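Local coordinates for protein malonate decarboxylase subunit alpha (Acinetobacter baumannii ATCC 17978, PDB 6MPR) that probably acts as the acetyl-S-ACP:malonate ACP transferase of malonate decarboxylase, exchanging acetate for malonate on the carrier protein thiol, at residues N68-D73 / L160-M165; V197-L202 / V222-Q227. All blocks are in the same frame, centred on the assembly; numbering follows the deposited sequence. Where two conformers were deposited one is given.

Overall arrangement
Both contacts belong to the eight-stranded parallel sheet of the chain. Strands 221-224, 194-199, 158-163 and 61-64 follow one another across it. Contact 2 joins the first two of these. Contact 1 lays the loop that follows strand 61-64 against strand 158-163. Their centres are about 9 Å apart. Strands 158-163 and 194-199 link them through probable hydrogen bonds from Gln198 N to Ser161 O and from Gly163 N to Gln198 O. Ala72 of contact 1 also packs on Gln198. Along the chain contact 1 closes before contact 2 opens. Helix 73-79 starts in contact 1 and covers one face of contact 2. Strands, loop and helix thus form one piece of the alpha/beta core.

Contact 1 (N68-D73 / L160-M165); sequences NQKQAD and LSAGFM
Lys70 makes the polar part of this contact with Ala162. Its NZ gives a hydrogen bond of 2.9 Å to Ala162 O, tilted 26° from the carbonyl plane. The bend of the chain at chi3 (75°) brings CE to 3.3 Å from Ala162 O. The ammonium is also bonded to Ser177 O and Ser181 OG, which gives this buried charge three oxygen partners.

The apolar part is small and close. Ala72 CB meets Ala162 CB at 3.8 Å and also lies 3.8 Å from Ser161 C. Lys70 CD runs past Ala162 CB at 4.0 Å. The fold is a parallel alpha/beta sheet, and 68-73 is the loop that leads from strand 61-64 into helix 73-79. It rests on the neighbouring strand 158-163, and Ala72 sits at the N-cap of the helix.

Within the loop, Ala72 is the centre of an inverse gamma turn, with a weak bond of 2.8 Å from Asp73 N to Gln71 O. Gln71 NE2 bonds Gln69 O at 3.0 Å from above the carbonyl plane. The same amide reaches Asn67 O, and its OE1 accepts from Gly66 N.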
ATOM      1  N   ASN A  68     -12.997  10.068  -4.461  1.00  9.38           N
ATOM      2  CA  ASN A  68     -14.227   9.294  -4.550  0.52 12.80           C
ATOM      3  C   ASN A  68     -15.429  10.108  -4.084  1.00 16.20           C
ATOM      4  O   ASN A  68     -16.514  10.005  -4.675  1.00 14.40           O
ATOM      5  CB  ASN A  68     -14.137   7.999  -3.754  0.52 15.41           C
ATOM      6  CG  ASN A  68     -15.393   7.141  -3.921  0.52 18.52           C
ATOM      7  OD1 ASN A  68     -15.543   6.422  -4.915  0.52 24.40           O
ATOM      8  ND2 ASN A  68     -16.313   7.245  -2.970  0.52 15.01           N
ATOM      9  N   GLN A  69     -15.262  10.940  -3.052  1.00 10.92           N
ATOM     10  CA  GLN A  69     -16.355  11.750  -2.522  1.00 10.42           C
ATOM     11  C   GLN A  69     -16.119  13.237  -2.774  1.00  9.76           C
ATOM     12  O   GLN A  69     -16.833  13.847  -3.573  1.00 12.52           O
ATOM     13  CB  GLN A  69     -16.532  11.454  -1.029  1.00 11.72           C
ATOM     14  CG  GLN A  69     -16.793   9.981  -0.723  1.00 12.08           C
ATOM     15  CD  GLN A  69     -16.395   9.613   0.696  1.00 13.18           C
ATOM     16  OE1 GLN A  69     -15.301   9.090   0.924  1.00 13.43           O
ATOM     17  NE2 GLN A  69     -17.271   9.876   1.649  1.00 13.55           N
ATOM     18  N   LYS A  70     -15.127  13.842  -2.119  1.00 14.33           N
ATOM     19  CA  LYS A  70     -14.861  15.274  -2.272  1.00 10.43           C
ATOM     20  C   LYS A  70     -14.449  15.611  -3.700  1.00 13.12           C
ATOM     21  O   LYS A  70     -13.566  14.960  -4.261  1.00 10.18           O
ATOM     22  CB  LYS A  70     -13.749  15.689  -1.300  1.00 11.32           C
ATOM     23  CG  LYS A  70     -13.157  17.062  -1.558  1.00 13.53           C
ATOM     24  CD  LYS A  70     -12.145  17.406  -0.466  1.00 12.42           C
ATOM     25  CE  LYS A  70     -10.843  16.652  -0.643  1.00 11.55           C
ATOM     26  NZ  LYS A  70      -9.865  16.914   0.474  1.00 12.07           N
ATOM     27  N   GLN A  71     -15.076  16.642  -4.279  1.00 11.59           N
ATOM     28  CA  GLN A  71     -14.759  17.118  -5.625  1.00  8.07           C
ATOM     29  C   GLN A  71     -14.301  18.566  -5.557  1.00 10.60           C
ATOM     30  O   GLN A  71     -15.000  19.423  -4.997  1.00 11.39           O
ATOM     31  CB  GLN A  71     -15.954  17.042  -6.597  1.00 11.99           C
ATOM     32  CG  GLN A  71     -16.687  15.696  -6.639  1.00  9.39           C
ATOM     33  CD  GLN A  71     -15.776  14.579  -7.099  1.00 18.88           C
ATOM     34  OE1 GLN A  71     -15.016  14.740  -8.071  1.00 11.52           O
ATOM     35  NE2 GLN A  71     -15.824  13.448  -6.400  1.00 12.22           N
ATOM     36  N   ALA A  72     -13.145  18.842  -6.153  1.00  8.07           N
ATOM     37  CA  ALA A  72     -12.703  20.222  -6.334  1.00 10.15           C
ATOM     38  C   ALA A  72     -13.469  20.807  -7.524  1.00 12.16           C
ATOM     39  O   ALA A  72     -12.929  21.072  -8.602  1.00  9.96           O
ATOM     40  CB  ALA A  72     -11.199  20.268  -6.547  1.00 11.21           C
ATOM     41  N   ASP A  73     -14.771  20.984  -7.326  1.00  9.16           N
ATOM     42  CA  ASP A  73     -15.624  21.250  -8.487  1.00 10.77           C
ATOM     43  C   ASP A  73     -15.504  22.679  -9.001  1.00 14.35           C
ATOM     44  O   ASP A  73     -15.764  22.927 -10.184  1.00 14.84           O
ATOM     45  CB  ASP A  73     -17.085  20.919  -8.172  1.00 15.92           C
ATOM     46  CG  ASP A  73     -17.702  21.849  -7.150  1.00 15.87           C
ATOM     47  OD1 ASP A  73     -17.276  21.839  -5.964  1.00 14.66           O
ATOM     48  OD2 ASP A  73     -18.616  22.610  -7.536  1.00 14.11           O
ATOM     49  N   LEU A 160      -4.763  19.740  -8.613  1.00  9.26           N
ATOM     50  CA  LEU A 160      -5.930  20.588  -8.348  1.00  9.25           C
ATOM     51  C   LEU A 160      -6.761  19.887  -7.278  1.00 11.57           C
ATOM     52  O   LEU A 160      -7.386  18.851  -7.544  1.00 11.45           O
ATOM     53  CB  LEU A 160      -6.746  20.808  -9.622  1.00  8.70           C
ATOM     54  CG  LEU A 160      -5.997  21.361 -10.834  1.00  9.01           C
ATOM     55  CD1 LEU A 160      -6.958  21.430 -12.044  1.00 11.23           C
ATOM     56  CD2 LEU A 160      -5.418  22.734 -10.497  1.00 11.73           C
ATOM     57  N   SER A 161      -6.758  20.439  -6.063  1.00 11.82           N
ATOM     58  CA  SER A 161      -7.318  19.766  -4.899  0.52  9.19           C
ATOM     59  C   SER A 161      -8.264  20.701  -4.164  1.00 10.37           C
ATOM     60  O   SER A 161      -8.385  21.882  -4.486  1.00 10.94           O
ATOM     61  CB  SER A 161      -6.216  19.287  -3.936  0.52  9.25           C
ATOM     62  OG  SER A 161      -5.429  18.273  -4.518  0.52 12.84           O
ATOM     63  N   ALA A 162      -8.955  20.158  -3.158  1.00  8.02           N
ATOM     64  CA  ALA A 162      -9.925  20.922  -2.381  1.00 14.60           C
ATOM     65  C   ALA A 162      -9.762  20.696  -0.884  1.00 14.07           C
ATOM     66  O   ALA A 162      -9.402  19.600  -0.441  1.00 14.65           O
ATOM     67  CB  ALA A 162     -11.361  20.547  -2.771  1.00  9.49           C
ATOM     68  N   GLY A 163     -10.089  21.737  -0.103  1.00 12.05           N
ATOM     69  CA  GLY A 163     -10.109  21.638   1.342  1.00 11.78           C
ATOM     70  C   GLY A 163     -11.165  22.550   1.943  1.00 12.91           C
ATOM     71  O   GLY A 163     -11.832  23.314   1.246  1.00 11.85           O
ATOM     72  N   PHE A 164     -11.320  22.451   3.266  1.00 12.69           N
ATOM     73  CA  PHE A 164     -12.289  23.291   3.966  1.00 13.91           C
ATOM     74  C   PHE A 164     -11.770  24.709   4.136  1.00 17.05           C
ATOM     75  O   PHE A 164     -12.499  25.680   3.903  1.00 13.85           O
ATOM     76  CB  PHE A 164     -12.613  22.704   5.342  1.00  9.78           C
ATOM     77  CG  PHE A 164     -13.559  21.545   5.298  1.00 17.17           C
ATOM     78  CD1 PHE A 164     -14.918  21.750   5.094  1.00 24.41           C
ATOM     79  CD2 PHE A 164     -13.097  20.247   5.482  1.00 12.48           C
ATOM     80  CE1 PHE A 164     -15.799  20.677   5.062  1.00 22.87           C
ATOM     81  CE2 PHE A 164     -13.971  19.176   5.437  1.00 13.81           C
ATOM     82  CZ  PHE A 164     -15.320  19.388   5.243  1.00 22.17           C
ATOM     83  N   MET A 165     -10.518  24.849   4.566  1.00 11.64           N
ATOM     84  CA  MET A 165     -10.028  26.153   4.993  1.00 14.10           C
ATOM     85  C   MET A 165      -8.544  26.267   4.681  1.00 15.24           C
ATOM     86  O   MET A 165      -7.808  25.277   4.734  1.00 14.65           O
ATOM     87  CB  MET A 165     -10.298  26.348   6.496  1.00 17.51           C
ATOM     88  CG  MET A 165      -9.975  27.710   7.034  1.00 21.18           C
ATOM     89  SD  MET A 165     -10.363  27.800   8.802  1.00 21.32           S
ATOM     90  CE  MET A 165     -12.059  28.390   8.734  1.00 19.31           C
TER

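Contact 2 (V197-L202 / V222-Q227); sequences VQVNEL and VVVADQ
Two neighbouring parallel strands of the eight-stranded sheet, 194-199 and 221-224, meet here as Val197, Gln198 and Val199 pair with Val222, Val223 and Val224. The strand axes cross at -30°, a clear twist. Three backbone hydrogen bonds join them. Val223 N bonds Val197 O at 3.0 Å, and Val199 N bonds Val223 O at 2.8 Å. Ala225 N carries the pattern past the end of its strand with a bond of 2.9 Å to Val199 O. Each of these oxygens also receives a CA-H contact, from Val222, Gln198 and Val224 in turn.

Val197, Val199, Val222 and Val224 point to one face. The chain turns a corner at Asn200, and Leu202 packs against the same face from a small three-stranded sheet. Its CB touches Val224 CG2 at 3.7 Å, and its CD1 lies 4.2 Å from Val222 CG2. Strand 165-166 adds Ala166 beside Val199 and Val222.

Gln198 and Val223 point to the other face, where Phe74 of helix 73-79 packs on both. Gln198 CG stands between the backbone N and the carbonyl carbon (chi1 66°). From there the extended chain carries the amide to Ala225, with Gln198 NE2 3.5 Å from Ala225 CB. Both ends of the amide are held: OE1 accepts from Leu75 N in the first turn of the helix, and NE2 gives a hydrogen bond to a water that donates to Gln227 O. A second water donates to both Asn200 O and Ala225 O, the latter at 2.8 Å, and ties the two segments where they leave the sheet.

A twisted parallel sheet with a helix packed on its face is typical of alpha/beta folds, consistent with the Rossmann-like grouping of this family.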
ATOM      1  N   VAL A 197      -5.073  24.644  -4.396  1.00 13.45           N
ATOM      2  CA  VAL A 197      -6.118  24.107  -3.522  1.00 12.65           C
ATOM      3  C   VAL A 197      -7.266  25.113  -3.453  1.00 13.43           C
ATOM      4  O   VAL A 197      -7.087  26.247  -2.990  1.00 11.95           O
ATOM      5  CB  VAL A 197      -5.583  23.791  -2.113  1.00  9.90           C
ATOM      6  CG1 VAL A 197      -6.642  23.058  -1.284  1.00 12.59           C
ATOM      7  CG2 VAL A 197      -4.304  22.949  -2.204  1.00 12.22           C
ATOM      8  N   GLN A 198      -8.453  24.696  -3.880  1.00  9.60           N
ATOM      9  CA  GLN A 198      -9.638  25.493  -3.587  1.00  9.74           C
ATOM     10  C   GLN A 198     -10.091  25.230  -2.150  1.00  9.69           C
ATOM     11  O   GLN A 198     -10.042  24.093  -1.666  1.00 11.16           O
ATOM     12  CB  GLN A 198     -10.763  25.182  -4.579  1.00 11.45           C
ATOM     13  CG  GLN A 198     -11.317  23.746  -4.483  1.00 10.88           C
ATOM     14  CD  GLN A 198     -12.679  23.633  -5.113  1.00 10.78           C
ATOM     15  OE1 GLN A 198     -12.800  23.464  -6.326  1.00 11.39           O
ATOM     16  NE2 GLN A 198     -13.725  23.734  -4.291  1.00 13.44           N
ATOM     17  N   VAL A 199     -10.508  26.291  -1.452  1.00 11.57           N
ATOM     18  CA  VAL A 199     -11.003  26.144  -0.085  1.00 10.22           C
ATOM     19  C   VAL A 199     -12.360  26.812   0.063  1.00 14.43           C
ATOM     20  O   VAL A 199     -12.683  27.782  -0.632  1.00 13.02           O
ATOM     21  CB  VAL A 199     -10.023  26.699   0.981  1.00 10.35           C
ATOM     22  CG1 VAL A 199      -8.739  25.871   0.999  1.00 14.81           C
ATOM     23  CG2 VAL A 199      -9.723  28.185   0.749  1.00 14.74           C
ATOM     24  N   ASN A 200     -13.154  26.290   1.002  1.00 11.25           N
ATOM     25  CA  ASN A 200     -14.457  26.885   1.286  1.00 13.09           C
ATOM     26  C   ASN A 200     -14.318  28.245   1.953  1.00 17.22           C
ATOM     27  O   ASN A 200     -15.138  29.137   1.707  1.00 16.98           O
ATOM     28  CB  ASN A 200     -15.293  25.969   2.179  1.00 11.49           C
ATOM     29  CG  ASN A 200     -15.667  24.676   1.493  1.00 13.31           C
ATOM     30  OD1 ASN A 200     -15.426  24.504   0.295  1.00 11.67           O
ATOM     31  ND2 ASN A 200     -16.254  23.760   2.244  1.00 14.19           N
ATOM     32  N   GLU A 201     -13.289  28.416   2.788  1.00 14.73           N
ATOM     33  CA  GLU A 201     -13.076  29.618   3.587  1.00 16.60           C
ATOM     34  C   GLU A 201     -11.594  29.964   3.644  1.00 17.80           C
ATOM     35  O   GLU A 201     -10.741  29.078   3.741  1.00 14.58           O
ATOM     36  CB  GLU A 201     -13.543  29.408   5.026  1.00 16.14           C
ATOM     37  CG  GLU A 201     -14.999  29.528   5.285  1.00 34.88           C
ATOM     38  CD  GLU A 201     -15.262  29.348   6.761  1.00 41.72           C
ATOM     39  OE1 GLU A 201     -15.277  28.188   7.219  1.00 30.66           O
ATOM     40  OE2 GLU A 201     -15.390  30.369   7.469  1.00 48.56           O
ATOM     41  N   LEU A 202     -11.296  31.260   3.653  1.00 16.81           N
ATOM     42  CA  LEU A 202      -9.944  31.759   3.865  1.00 16.15           C
ATOM     43  C   LEU A 202      -9.861  32.462   5.216  1.00 19.73           C
ATOM     44  O   LEU A 202     -10.711  33.303   5.527  1.00 19.51           O
ATOM     45  CB  LEU A 202      -9.548  32.739   2.755  1.00 17.85           C
ATOM     46  CG  LEU A 202      -8.143  33.338   2.791  1.00 17.14           C
ATOM     47  CD1 LEU A 202      -7.110  32.289   2.429  1.00 16.50           C
ATOM     48  CD2 LEU A 202      -8.062  34.529   1.840  1.00 22.34           C
ATOM     49  N   VAL A 222      -3.807  29.038  -3.187  1.00 12.65           N
ATOM     50  CA  VAL A 222      -5.150  28.707  -2.734  1.00 12.23           C
ATOM     51  C   VAL A 222      -6.124  29.670  -3.407  1.00 13.03           C
ATOM     52  O   VAL A 222      -5.754  30.766  -3.832  1.00 15.80           O
ATOM     53  CB  VAL A 222      -5.304  28.759  -1.194  1.00 14.63           C
ATOM     54  CG1 VAL A 222      -4.323  27.805  -0.517  1.00 12.14           C
ATOM     55  CG2 VAL A 222      -5.136  30.187  -0.676  1.00 11.28           C
ATOM     56  N   VAL A 223      -7.377  29.234  -3.525  1.00 13.76           N
ATOM     57  CA  VAL A 223      -8.448  30.069  -4.062  1.00 13.54           C
ATOM     58  C   VAL A 223      -9.718  29.737  -3.296  1.00 12.69           C
ATOM     59  O   VAL A 223     -10.000  28.566  -3.039  1.00 13.86           O
ATOM     60  CB  VAL A 223      -8.636  29.857  -5.582  1.00 12.12           C
ATOM     61  CG1 VAL A 223      -9.082  28.412  -5.899  1.00 11.57           C
ATOM     62  CG2 VAL A 223      -9.642  30.850  -6.143  1.00 12.94           C
ATOM     63  N   VAL A 224     -10.463  30.766  -2.891  1.00 12.04           N
ATOM     64  CA  VAL A 224     -11.762  30.558  -2.261  1.00 15.93           C
ATOM     65  C   VAL A 224     -12.757  30.157  -3.344  1.00 13.74           C
ATOM     66  O   VAL A 224     -12.938  30.876  -4.334  1.00 15.56           O
ATOM     67  CB  VAL A 224     -12.221  31.823  -1.518  1.00 16.39           C
ATOM     68  CG1 VAL A 224     -13.613  31.617  -0.905  1.00 16.38           C
ATOM     69  CG2 VAL A 224     -11.226  32.190  -0.442  1.00 13.42           C
ATOM     70  N   ALA A 225     -13.395  29.000  -3.171  1.00 13.45           N
ATOM     71  CA  ALA A 225     -14.319  28.514  -4.188  1.00 11.92           C
ATOM     72  C   ALA A 225     -15.558  29.402  -4.250  1.00 15.26           C
ATOM     73  O   ALA A 225     -15.922  30.061  -3.272  1.00 18.67           O
ATOM     74  CB  ALA A 225     -14.727  27.073  -3.892  1.00 14.39           C
ATOM     75  N   ASP A 226     -16.217  29.410  -5.416  1.00 18.55           N
ATOM     76  CA  ASP A 226     -17.446  30.186  -5.542  1.00 16.23           C
ATOM     77  C   ASP A 226     -18.534  29.630  -4.643  1.00 20.40           C
ATOM     78  O   ASP A 226     -19.467  30.357  -4.285  1.00 21.15           O
ATOM     79  CB  ASP A 226     -17.931  30.235  -7.002  1.00 18.95           C
ATOM     80  CG  ASP A 226     -18.049  28.843  -7.657  1.00 17.13           C
ATOM     81  OD1 ASP A 226     -17.667  27.827  -7.041  1.00 21.06           O
ATOM     82  OD2 ASP A 226     -18.515  28.784  -8.821  1.00 23.46           O
ATOM     83  N   GLN A 227     -18.422  28.362  -4.268  1.00 17.03           N
ATOM     84  CA  GLN A 227     -19.365  27.708  -3.378  1.00 18.80           C
ATOM     85  C   GLN A 227     -18.666  26.500  -2.778  1.00 16.76           C
ATOM     86  O   GLN A 227     -17.658  26.038  -3.324  1.00 19.91           O
ATOM     87  CB  GLN A 227     -20.636  27.295  -4.135  1.00 24.35           C
ATOM     88  CG  GLN A 227     -20.364  26.321  -5.273  1.00 23.02           C
ATOM     89  CD  GLN A 227     -21.615  26.001  -6.046  1.00 29.32           C
ATOM     90  OE1 GLN A 227     -21.928  24.838  -6.292  1.00 30.76           O
ATOM     91  NE2 GLN A 227     -22.340  27.033  -6.435  1.00 29.31           N
TER
HETATM   92  O   HOH W   1     -16.501  24.217  -5.214  1.00 10.68           O
HETATM   93  O   HOH W   2     -16.677  28.822  -0.819  1.00 25.99           O